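Glycogen synthase (Cyanobacterium sp. CLg1, PDB 6GNF) belongs to the starch and bacterial glycogen synthase family, glycosyltransferases built from two Rossmann-like domains, and here holds ADP and a glycan. Local coordinates at residues 100-105 with 148-153; 161-166 with 188-193. All blocks are in the same frame, centred on the assembly; numbering follows the deposited sequence.

Strand 99-105 follows a beta hairpin in the mixed sheet of the starch synthase catalytic domain. The chain then runs through helices 107-110 and 132-144, and interaction 1 closes this loop by bringing the segment that follows helix 146-149 (V150, L152, G153) back against the strand. Interaction 2 opens only afterwards, at 161-166. It joins the loops at the starts of two parallel strands, 166-170 and 195-200, which helix 177-186 connects in a beta-alpha-beta crossover. The two contacts are thus in series, neither nesting nor crossing, with centres about 16 Å apart. L148 joins them by packing on F191, E163 and I190, and L152 does so by resting on M161.

Interaction 1 of 2, residues 100-105 with 148-153; sequences DHIWVD and LLVPLG
The carboxylate oxygen D100 OD1 is gripped twice: by the backbone N-H of G153 and by the imidazole of H93 on the adjoining strand 85-96. G153 N lies 2.9 Å from D100 OD1, with an N-H...O angle of 146°. It meets that oxygen on the syn side, 19° out of the carboxylate plane. From there the same N-H also makes a weak second bond, 3.4 Å from G153 N to D100 OD2. With D100 CG anti to its carbonyl carbon (chi1 -66°), the short side chain carries its charged end off the sheet and onto the returning chain. G153 suits its place because its positive phi, with an extended psi, is readily adopted by a residue lacking a side chain.

L152 flanks the carboxylate with hydrocarbon, L152 CB lying 3.4 Å from D100 OD2 and L152 CD2 3.7 Å from D100 CG. Two residues along the strand, I102 adds an apolar patch. Its CD1 reaches V150 CG1 at 3.6 Å, the two side chains overlapping antiparallel, while it crosses L152 at about a right angle, 4.2 Å from I102 CD1 to L152 CD2. V150 is the first residue to leave helical geometry after helix 146-149, and it also packs on I76 of strand 72-82.

Branched residues therefore hold the loop that follows helix 146-149 against an inner strand of the sheet, beside a buried acid. Flanked by L152 carbons yet supplied with two hydrogen-bonding partners on one oxygen, the carboxylate of D100 is probably stabilised as the anion.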
ATOM      1  N   ASP A 100      -4.343  -5.495  19.620  1.00 49.86           N
ATOM      2  CA  ASP A 100      -5.789  -5.682  19.526  1.00 50.19           C
ATOM      3  C   ASP A 100      -6.274  -5.309  18.136  1.00 49.72           C
ATOM      4  O   ASP A 100      -6.010  -4.216  17.648  1.00 48.69           O
ATOM      5  CB  ASP A 100      -6.516  -4.800  20.538  1.00 50.36           C
ATOM      6  CG  ASP A 100      -6.227  -5.206  21.963  1.00 52.17           C
ATOM      7  OD1 ASP A 100      -6.921  -6.131  22.459  1.00 52.96           O
ATOM      8  OD2 ASP A 100      -5.292  -4.685  22.603  1.00 51.87           O
ATOM      9  N   HIS A 101      -7.017  -6.215  17.510  1.00 50.40           N
ATOM     10  CA  HIS A 101      -7.648  -5.936  16.231  1.00 49.48           C
ATOM     11  C   HIS A 101      -9.136  -5.881  16.469  1.00 48.71           C
ATOM     12  O   HIS A 101      -9.736  -6.831  16.974  1.00 50.11           O
ATOM     13  CB  HIS A 101      -7.301  -7.021  15.221  1.00 50.19           C
ATOM     14  CG  HIS A 101      -5.832  -7.198  15.034  1.00 50.91           C
ATOM     15  ND1 HIS A 101      -5.024  -6.203  14.531  1.00 51.78           N
ATOM     16  CD2 HIS A 101      -5.021  -8.243  15.305  1.00 54.03           C
ATOM     17  CE1 HIS A 101      -3.776  -6.638  14.487  1.00 52.61           C
ATOM     18  NE2 HIS A 101      -3.747  -7.870  14.952  1.00 52.98           N
ATOM     19  N   ILE A 102      -9.708  -4.709  16.229  1.00 47.24           N
ATOM     20  CA  ILE A 102     -11.126  -4.490  16.389  1.00 46.72           C
ATOM     21  C   ILE A 102     -11.737  -4.444  15.001  1.00 45.71           C
ATOM     22  O   ILE A 102     -11.247  -3.740  14.112  1.00 45.52           O
ATOM     23  CB  ILE A 102     -11.409  -3.150  17.097  1.00 49.03           C
ATOM     24  CG1 ILE A 102     -10.570  -3.011  18.379  1.00 48.43           C
ATOM     25  CG2 ILE A 102     -12.896  -2.995  17.373  1.00 48.04           C
ATOM     26  CD1 ILE A 102     -10.716  -4.154  19.333  1.00 53.01           C
ATOM     27  N   TRP A 103     -12.829  -5.172  14.819  1.00 45.58           N
ATOM     28  CA  TRP A 103     -13.475  -5.267  13.524  1.00 44.82           C
ATOM     29  C   TRP A 103     -14.893  -4.739  13.602  1.00 45.55           C
ATOM     30  O   TRP A 103     -15.703  -5.189  14.413  1.00 46.85           O
ATOM     31  CB  TRP A 103     -13.517  -6.714  13.074  1.00 46.36           C
ATOM     32  CG  TRP A 103     -12.212  -7.417  13.188  1.00 45.36           C
ATOM     33  CD1 TRP A 103     -11.877  -8.357  14.107  1.00 45.67           C
ATOM     34  CD2 TRP A 103     -11.063  -7.244  12.350  1.00 43.99           C
ATOM     35  NE1 TRP A 103     -10.595  -8.794  13.893  1.00 45.16           N
ATOM     36  CE2 TRP A 103     -10.078  -8.139  12.813  1.00 44.56           C
ATOM     37  CE3 TRP A 103     -10.782  -6.444  11.243  1.00 41.29           C
ATOM     38  CZ2 TRP A 103      -8.825  -8.240  12.230  1.00 44.80           C
ATOM     39  CZ3 TRP A 103      -9.519  -6.545  10.649  1.00 42.32           C
ATOM     40  CH2 TRP A 103      -8.557  -7.433  11.148  1.00 43.32           C
ATOM     41  N   VAL A 104     -15.197  -3.787  12.733  1.00 45.00           N
ATOM     42  CA  VAL A 104     -16.497  -3.151  12.706  1.00 44.54           C
ATOM     43  C   VAL A 104     -17.433  -3.987  11.851  1.00 45.57           C
ATOM     44  O   VAL A 104     -17.217  -4.143  10.655  1.00 45.83           O
ATOM     45  CB  VAL A 104     -16.393  -1.726  12.136  1.00 43.73           C
ATOM     46  CG1 VAL A 104     -17.745  -1.032  12.185  1.00 44.92           C
ATOM     47  CG2 VAL A 104     -15.357  -0.927  12.907  1.00 42.28           C
ATOM     48  N   ASP A 105     -18.499  -4.491  12.462  1.00 46.21           N
ATOM     49  CA  ASP A 105     -19.400  -5.411  11.794  1.00 48.69           C
ATOM     50  C   ASP A 105     -20.697  -4.728  11.360  1.00 50.52           C
ATOM     51  O   ASP A 105     -21.388  -4.097  12.154  1.00 50.04           O
ATOM     52  CB  ASP A 105     -19.733  -6.581  12.706  1.00 50.03           C
ATOM     53  CG  ASP A 105     -20.695  -7.574  12.061  1.00 53.15           C
ATOM     54  OD1 ASP A 105     -20.352  -8.250  11.065  1.00 53.77           O
ATOM     55  OD2 ASP A 105     -21.839  -7.680  12.570  1.00 54.11           O
ATOM     56  N   LEU A 148     -13.232   4.249  23.674  1.00 44.41           N
ATOM     57  CA  LEU A 148     -14.108   4.495  24.819  1.00 47.32           C
ATOM     58  C   LEU A 148     -14.855   3.246  25.277  1.00 47.29           C
ATOM     59  O   LEU A 148     -15.231   3.154  26.441  1.00 47.23           O
ATOM     60  CB  LEU A 148     -15.121   5.590  24.482  1.00 48.31           C
ATOM     61  CG  LEU A 148     -14.555   6.915  23.961  1.00 49.25           C
ATOM     62  CD1 LEU A 148     -15.693   7.842  23.547  1.00 51.15           C
ATOM     63  CD2 LEU A 148     -13.681   7.580  25.006  1.00 49.25           C
ATOM     64  N   LEU A 149     -15.046   2.276  24.378  1.00 46.27           N
ATOM     65  CA  LEU A 149     -15.993   1.177  24.609  1.00 46.13           C
ATOM     66  C   LEU A 149     -15.385  -0.211  24.711  1.00 45.73           C
ATOM     67  O   LEU A 149     -15.837  -1.036  25.516  1.00 45.64           O
ATOM     68  CB  LEU A 149     -17.024   1.147  23.477  1.00 46.47           C
ATOM     69  CG  LEU A 149     -18.091   2.233  23.388  1.00 46.92           C
ATOM     70  CD1 LEU A 149     -18.993   2.009  22.181  1.00 47.38           C
ATOM     71  CD2 LEU A 149     -18.889   2.372  24.670  1.00 48.30           C
ATOM     72  N   VAL A 150     -14.354  -0.483  23.925  1.00 46.10           N
ATOM     73  CA  VAL A 150     -13.879  -1.857  23.751  1.00 46.52           C
ATOM     74  C   VAL A 150     -12.723  -2.204  24.705  1.00 48.53           C
ATOM     75  O   VAL A 150     -11.618  -1.683  24.564  1.00 49.36           O
ATOM     76  CB  VAL A 150     -13.443  -2.104  22.292  1.00 46.64           C
ATOM     77  CG1 VAL A 150     -12.969  -3.532  22.098  1.00 47.15           C
ATOM     78  CG2 VAL A 150     -14.596  -1.810  21.332  1.00 47.01           C
ATOM     79  N   PRO A 151     -12.944  -3.150  25.638  1.00 49.56           N
ATOM     80  CA  PRO A 151     -11.856  -3.534  26.530  1.00 51.98           C
ATOM     81  C   PRO A 151     -10.784  -4.320  25.788  1.00 54.53           C
ATOM     82  O   PRO A 151     -11.078  -5.279  25.069  1.00 56.34           O
ATOM     83  CB  PRO A 151     -12.535  -4.421  27.572  1.00 53.40           C
ATOM     84  CG  PRO A 151     -13.743  -4.957  26.887  1.00 53.37           C
ATOM     85  CD  PRO A 151     -14.179  -3.909  25.909  1.00 51.86           C
ATOM     86  N   LEU A 152      -9.534  -3.949  26.016  1.00 55.38           N
ATOM     87  CA  LEU A 152      -8.421  -4.448  25.232  1.00 57.32           C
ATOM     88  C   LEU A 152      -7.632  -5.490  26.008  1.00 60.40           C
ATOM     89  O   LEU A 152      -7.922  -5.804  27.157  1.00 60.07           O
ATOM     90  CB  LEU A 152      -7.512  -3.281  24.833  1.00 55.15           C
ATOM     91  CG  LEU A 152      -8.163  -2.157  24.047  1.00 53.92           C
ATOM     92  CD1 LEU A 152      -7.164  -1.055  23.756  1.00 53.51           C
ATOM     93  CD2 LEU A 152      -8.779  -2.661  22.744  1.00 54.70           C
ATOM     94  N   GLY A 153      -6.647  -6.066  25.339  1.00 67.23           N
ATOM     95  CA  GLY A 153      -5.789  -7.074  25.932  1.00 72.60           C
ATOM     96  C   GLY A 153      -6.357  -8.463  25.732  1.00 79.15           C
ATOM     97  O   GLY A 153      -7.428  -8.633  25.132  1.00 75.88           O
TER

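Interaction 2 of 2, residues 161-166 with 188-193; sequences MGENTI and QGIFVN. With SO4 (sulfate ion), chain H.
E163 reaches F191 through an outstretched side chain: CG sits anti to the carbonyl carbon (chi1 -63°), and the chain stays extended beyond it. This carries E163 OE1 to 2.8 Å from F191 N, which meets the oxygen on its anti side, somewhat out of the carboxylate plane, along a fairly straight bond (159°). The same OE1 lies against I190, 3.6 Å from I190 CG2. Water 2 accepts from V192 N at 2.9 Å.

F191 CG, anti to its carbonyl carbon (chi1 -77°), turns the CD1/CE1 edge of the ring toward E163 O and G162 O; E163 O lies in plane, 3.6 Å from F191 CD1. F167 meets the ring edge-to-face and Y185 at an inclined angle. Water 1 donates to E163 O. N164 and N193 run alongside, N164 OD1 3.7 Å from N193 CB, and N164 ND2 gives a hydrogen bond of 3.0 Å to O1 of a sulfate, probably from the crystallisation liquor, that N23 also binds. T165 OG1 steadies the turn by bonding to G162 O at 2.7 Å.

An acid suits position 163 because its long arm can accept a loop's N-H at the surface: one direct charged-to-neutral bond ties the loop while the buried F191 ring anchors it inward.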
ATOM      1  N   MET A 161      -9.005   1.790  26.003  1.00 51.30           N
ATOM      2  CA  MET A 161      -7.836   2.623  25.729  1.00 50.69           C
ATOM      3  C   MET A 161      -7.967   4.018  26.341  1.00 50.85           C
ATOM      4  O   MET A 161      -6.995   4.560  26.838  1.00 52.00           O
ATOM      5  CB  MET A 161      -7.604   2.731  24.218  1.00 49.17           C
ATOM      6  CG  MET A 161      -6.415   3.596  23.842  1.00 49.91           C
ATOM      7  SD  MET A 161      -5.998   3.553  22.092  1.00 49.44           S
ATOM      8  CE  MET A 161      -5.121   1.997  22.035  1.00 51.90           C
ATOM      9  N   GLY A 162      -9.168   4.588  26.311  1.00 49.34           N
ATOM     10  CA  GLY A 162      -9.417   5.883  26.944  1.00 49.37           C
ATOM     11  C   GLY A 162      -9.233   7.074  26.021  1.00 49.62           C
ATOM     12  O   GLY A 162      -8.998   6.927  24.824  1.00 48.08           O
ATOM     13  N   GLU A 163      -9.298   8.269  26.595  1.00 52.56           N
ATOM     14  CA  GLU A 163      -9.366   9.500  25.813  1.00 52.38           C
ATOM     15  C   GLU A 163      -8.019  10.074  25.397  1.00 52.33           C
ATOM     16  O   GLU A 163      -7.984  10.931  24.527  1.00 53.58           O
ATOM     17  CB  GLU A 163     -10.183  10.551  26.564  1.00 53.16           C
ATOM     18  CG  GLU A 163     -11.628  10.120  26.760  1.00 54.48           C
ATOM     19  CD  GLU A 163     -12.509  11.204  27.378  1.00 55.67           C
ATOM     20  OE1 GLU A 163     -12.557  12.344  26.868  1.00 53.94           O
ATOM     21  OE2 GLU A 163     -13.144  10.922  28.415  1.00 58.69           O
ATOM     22  N   ASN A 164      -6.928   9.625  26.010  1.00 53.31           N
ATOM     23  CA  ASN A 164      -5.600  10.120  25.640  1.00 55.61           C
ATOM     24  C   ASN A 164      -5.009   9.284  24.535  1.00 54.42           C
ATOM     25  O   ASN A 164      -3.987   8.612  24.723  1.00 52.10           O
ATOM     26  CB  ASN A 164      -4.675  10.158  26.843  1.00 60.08           C
ATOM     27  CG  ASN A 164      -5.127  11.179  27.866  1.00 63.64           C
ATOM     28  OD1 ASN A 164      -5.488  12.303  27.521  1.00 70.04           O
ATOM     29  ND2 ASN A 164      -5.164  10.775  29.117  1.00 65.70           N
ATOM     30  N   THR A 165      -5.648   9.375  23.373  1.00 52.12           N
ATOM     31  CA  THR A 165      -5.403   8.474  22.272  1.00 51.91           C
ATOM     32  C   THR A 165      -4.934   9.232  21.043  1.00 50.11           C
ATOM     33  O   THR A 165      -5.398  10.331  20.787  1.00 52.35           O
ATOM     34  CB  THR A 165      -6.694   7.703  21.951  1.00 52.45           C
ATOM     35  OG1 THR A 165      -6.990   6.852  23.067  1.00 53.67           O
ATOM     36  CG2 THR A 165      -6.545   6.871  20.679  1.00 51.99           C
ATOM     37  N   ILE A 166      -3.994   8.635  20.314  1.00 49.26           N
ATOM     38  CA  ILE A 166      -3.573   9.116  19.011  1.00 48.48           C
ATOM     39  C   ILE A 166      -4.234   8.232  17.959  1.00 47.00           C
ATOM     40  O   ILE A 166      -3.954   7.037  17.884  1.00 45.80           O
ATOM     41  CB  ILE A 166      -2.042   9.040  18.852  1.00 49.97           C
ATOM     42  CG1 ILE A 166      -1.358   9.956  19.870  1.00 51.84           C
ATOM     43  CG2 ILE A 166      -1.614   9.439  17.443  1.00 51.29           C
ATOM     44  CD1 ILE A 166       0.132   9.740  19.983  1.00 53.88           C
ATOM     45  N   GLN A 188     -18.140  18.416  22.624  1.00 57.82           N
ATOM     46  CA  GLN A 188     -18.788  18.150  23.922  1.00 57.21           C
ATOM     47  C   GLN A 188     -17.780  17.831  25.020  1.00 55.80           C
ATOM     48  O   GLN A 188     -18.161  17.241  26.016  1.00 59.73           O
ATOM     49  CB  GLN A 188     -19.728  16.946  23.894  1.00 57.10           C
ATOM     50  CG  GLN A 188     -20.203  16.422  22.564  1.00 59.62           C
ATOM     51  CD  GLN A 188     -21.156  15.269  22.774  1.00 59.75           C
ATOM     52  OE1 GLN A 188     -21.710  15.110  23.871  1.00 62.09           O
ATOM     53  NE2 GLN A 188     -21.397  14.489  21.719  1.00 61.58           N
ATOM     54  N   GLY A 189     -16.511  18.163  24.829  1.00 55.12           N
ATOM     55  CA  GLY A 189     -15.499  17.873  25.841  1.00 55.28           C
ATOM     56  C   GLY A 189     -15.036  16.431  25.967  1.00 54.95           C
ATOM     57  O   GLY A 189     -14.455  16.073  26.980  1.00 56.67           O
ATOM     58  N   ILE A 190     -15.235  15.619  24.932  1.00 54.42           N
ATOM     59  CA  ILE A 190     -14.707  14.251  24.905  1.00 52.50           C
ATOM     60  C   ILE A 190     -13.506  14.222  23.967  1.00 51.38           C
ATOM     61  O   ILE A 190     -13.487  14.909  22.956  1.00 54.01           O
ATOM     62  CB  ILE A 190     -15.767  13.252  24.413  1.00 51.12           C
ATOM     63  CG1 ILE A 190     -17.051  13.398  25.229  1.00 50.60           C
ATOM     64  CG2 ILE A 190     -15.267  11.820  24.536  1.00 49.31           C
ATOM     65  CD1 ILE A 190     -18.226  12.648  24.642  1.00 50.07           C
ATOM     66  N   PHE A 191     -12.510  13.404  24.289  1.00 50.13           N
ATOM     67  CA  PHE A 191     -11.282  13.310  23.494  1.00 48.18           C
ATOM     68  C   PHE A 191     -10.582  14.657  23.372  1.00 49.98           C
ATOM     69  O   PHE A 191      -9.940  14.937  22.358  1.00 47.93           O
ATOM     70  CB  PHE A 191     -11.558  12.783  22.069  1.00 44.78           C
ATOM     71  CG  PHE A 191     -11.795  11.298  21.982  1.00 43.30           C
ATOM     72  CD1 PHE A 191     -10.896  10.397  22.522  1.00 43.53           C
ATOM     73  CD2 PHE A 191     -12.902  10.805  21.305  1.00 42.48           C
ATOM     74  CE1 PHE A 191     -11.112   9.030  22.417  1.00 43.43           C
ATOM     75  CE2 PHE A 191     -13.117   9.441  21.195  1.00 40.24           C
ATOM     76  CZ  PHE A 191     -12.222   8.554  21.750  1.00 40.83           C
ATOM     77  N   VAL A 192     -10.703  15.496  24.390  1.00 52.68           N
ATOM     78  CA  VAL A 192     -10.205  16.863  24.284  1.00 55.62           C
ATOM     79  C   VAL A 192      -8.700  16.897  24.017  1.00 54.73           C
ATOM     80  O   VAL A 192      -8.217  17.834  23.397  1.00 56.65           O
ATOM     81  CB  VAL A 192     -10.578  17.705  25.530  1.00 60.71           C
ATOM     82  CG1 VAL A 192      -9.826  17.222  26.760  1.00 64.58           C
ATOM     83  CG2 VAL A 192     -10.299  19.180  25.285  1.00 62.24           C
ATOM     84  N   ASN A 193      -7.973  15.889  24.502  1.00 55.42           N
ATOM     85  CA  ASN A 193      -6.524  15.778  24.294  1.00 55.34           C
ATOM     86  C   ASN A 193      -6.104  14.727  23.276  1.00 54.01           C
ATOM     87  O   ASN A 193      -4.914  14.532  23.062  1.00 52.63           O
ATOM     88  CB  ASN A 193      -5.820  15.481  25.617  1.00 57.63           C
ATOM     89  CG  ASN A 193      -5.991  16.596  26.619  1.00 59.11           C
ATOM     90  OD1 ASN A 193      -6.500  16.390  27.714  1.00 61.19           O
ATOM     91  ND2 ASN A 193      -5.579  17.795  26.239  1.00 60.46           N
TER
HETATM   92  S   SO4 H 604      -3.749   7.223  30.052  1.00117.82           S
HETATM   93  O1  SO4 H 604      -5.005   7.819  29.547  1.00117.48           O
HETATM   94  O2  SO4 H 604      -2.644   8.195  29.861  1.00112.57           O
HETATM   95  O3  SO4 H 604      -3.439   5.971  29.319  1.00110.47           O
HETATM   96  O4  SO4 H 604      -3.933   6.911  31.491  1.00122.28           O
HETATM   97  O   HOH W   1      -8.641  13.658  25.716  1.00 58.01           O
HETATM   98  O   HOH W   2     -11.436  14.629  27.024  1.00 58.62           O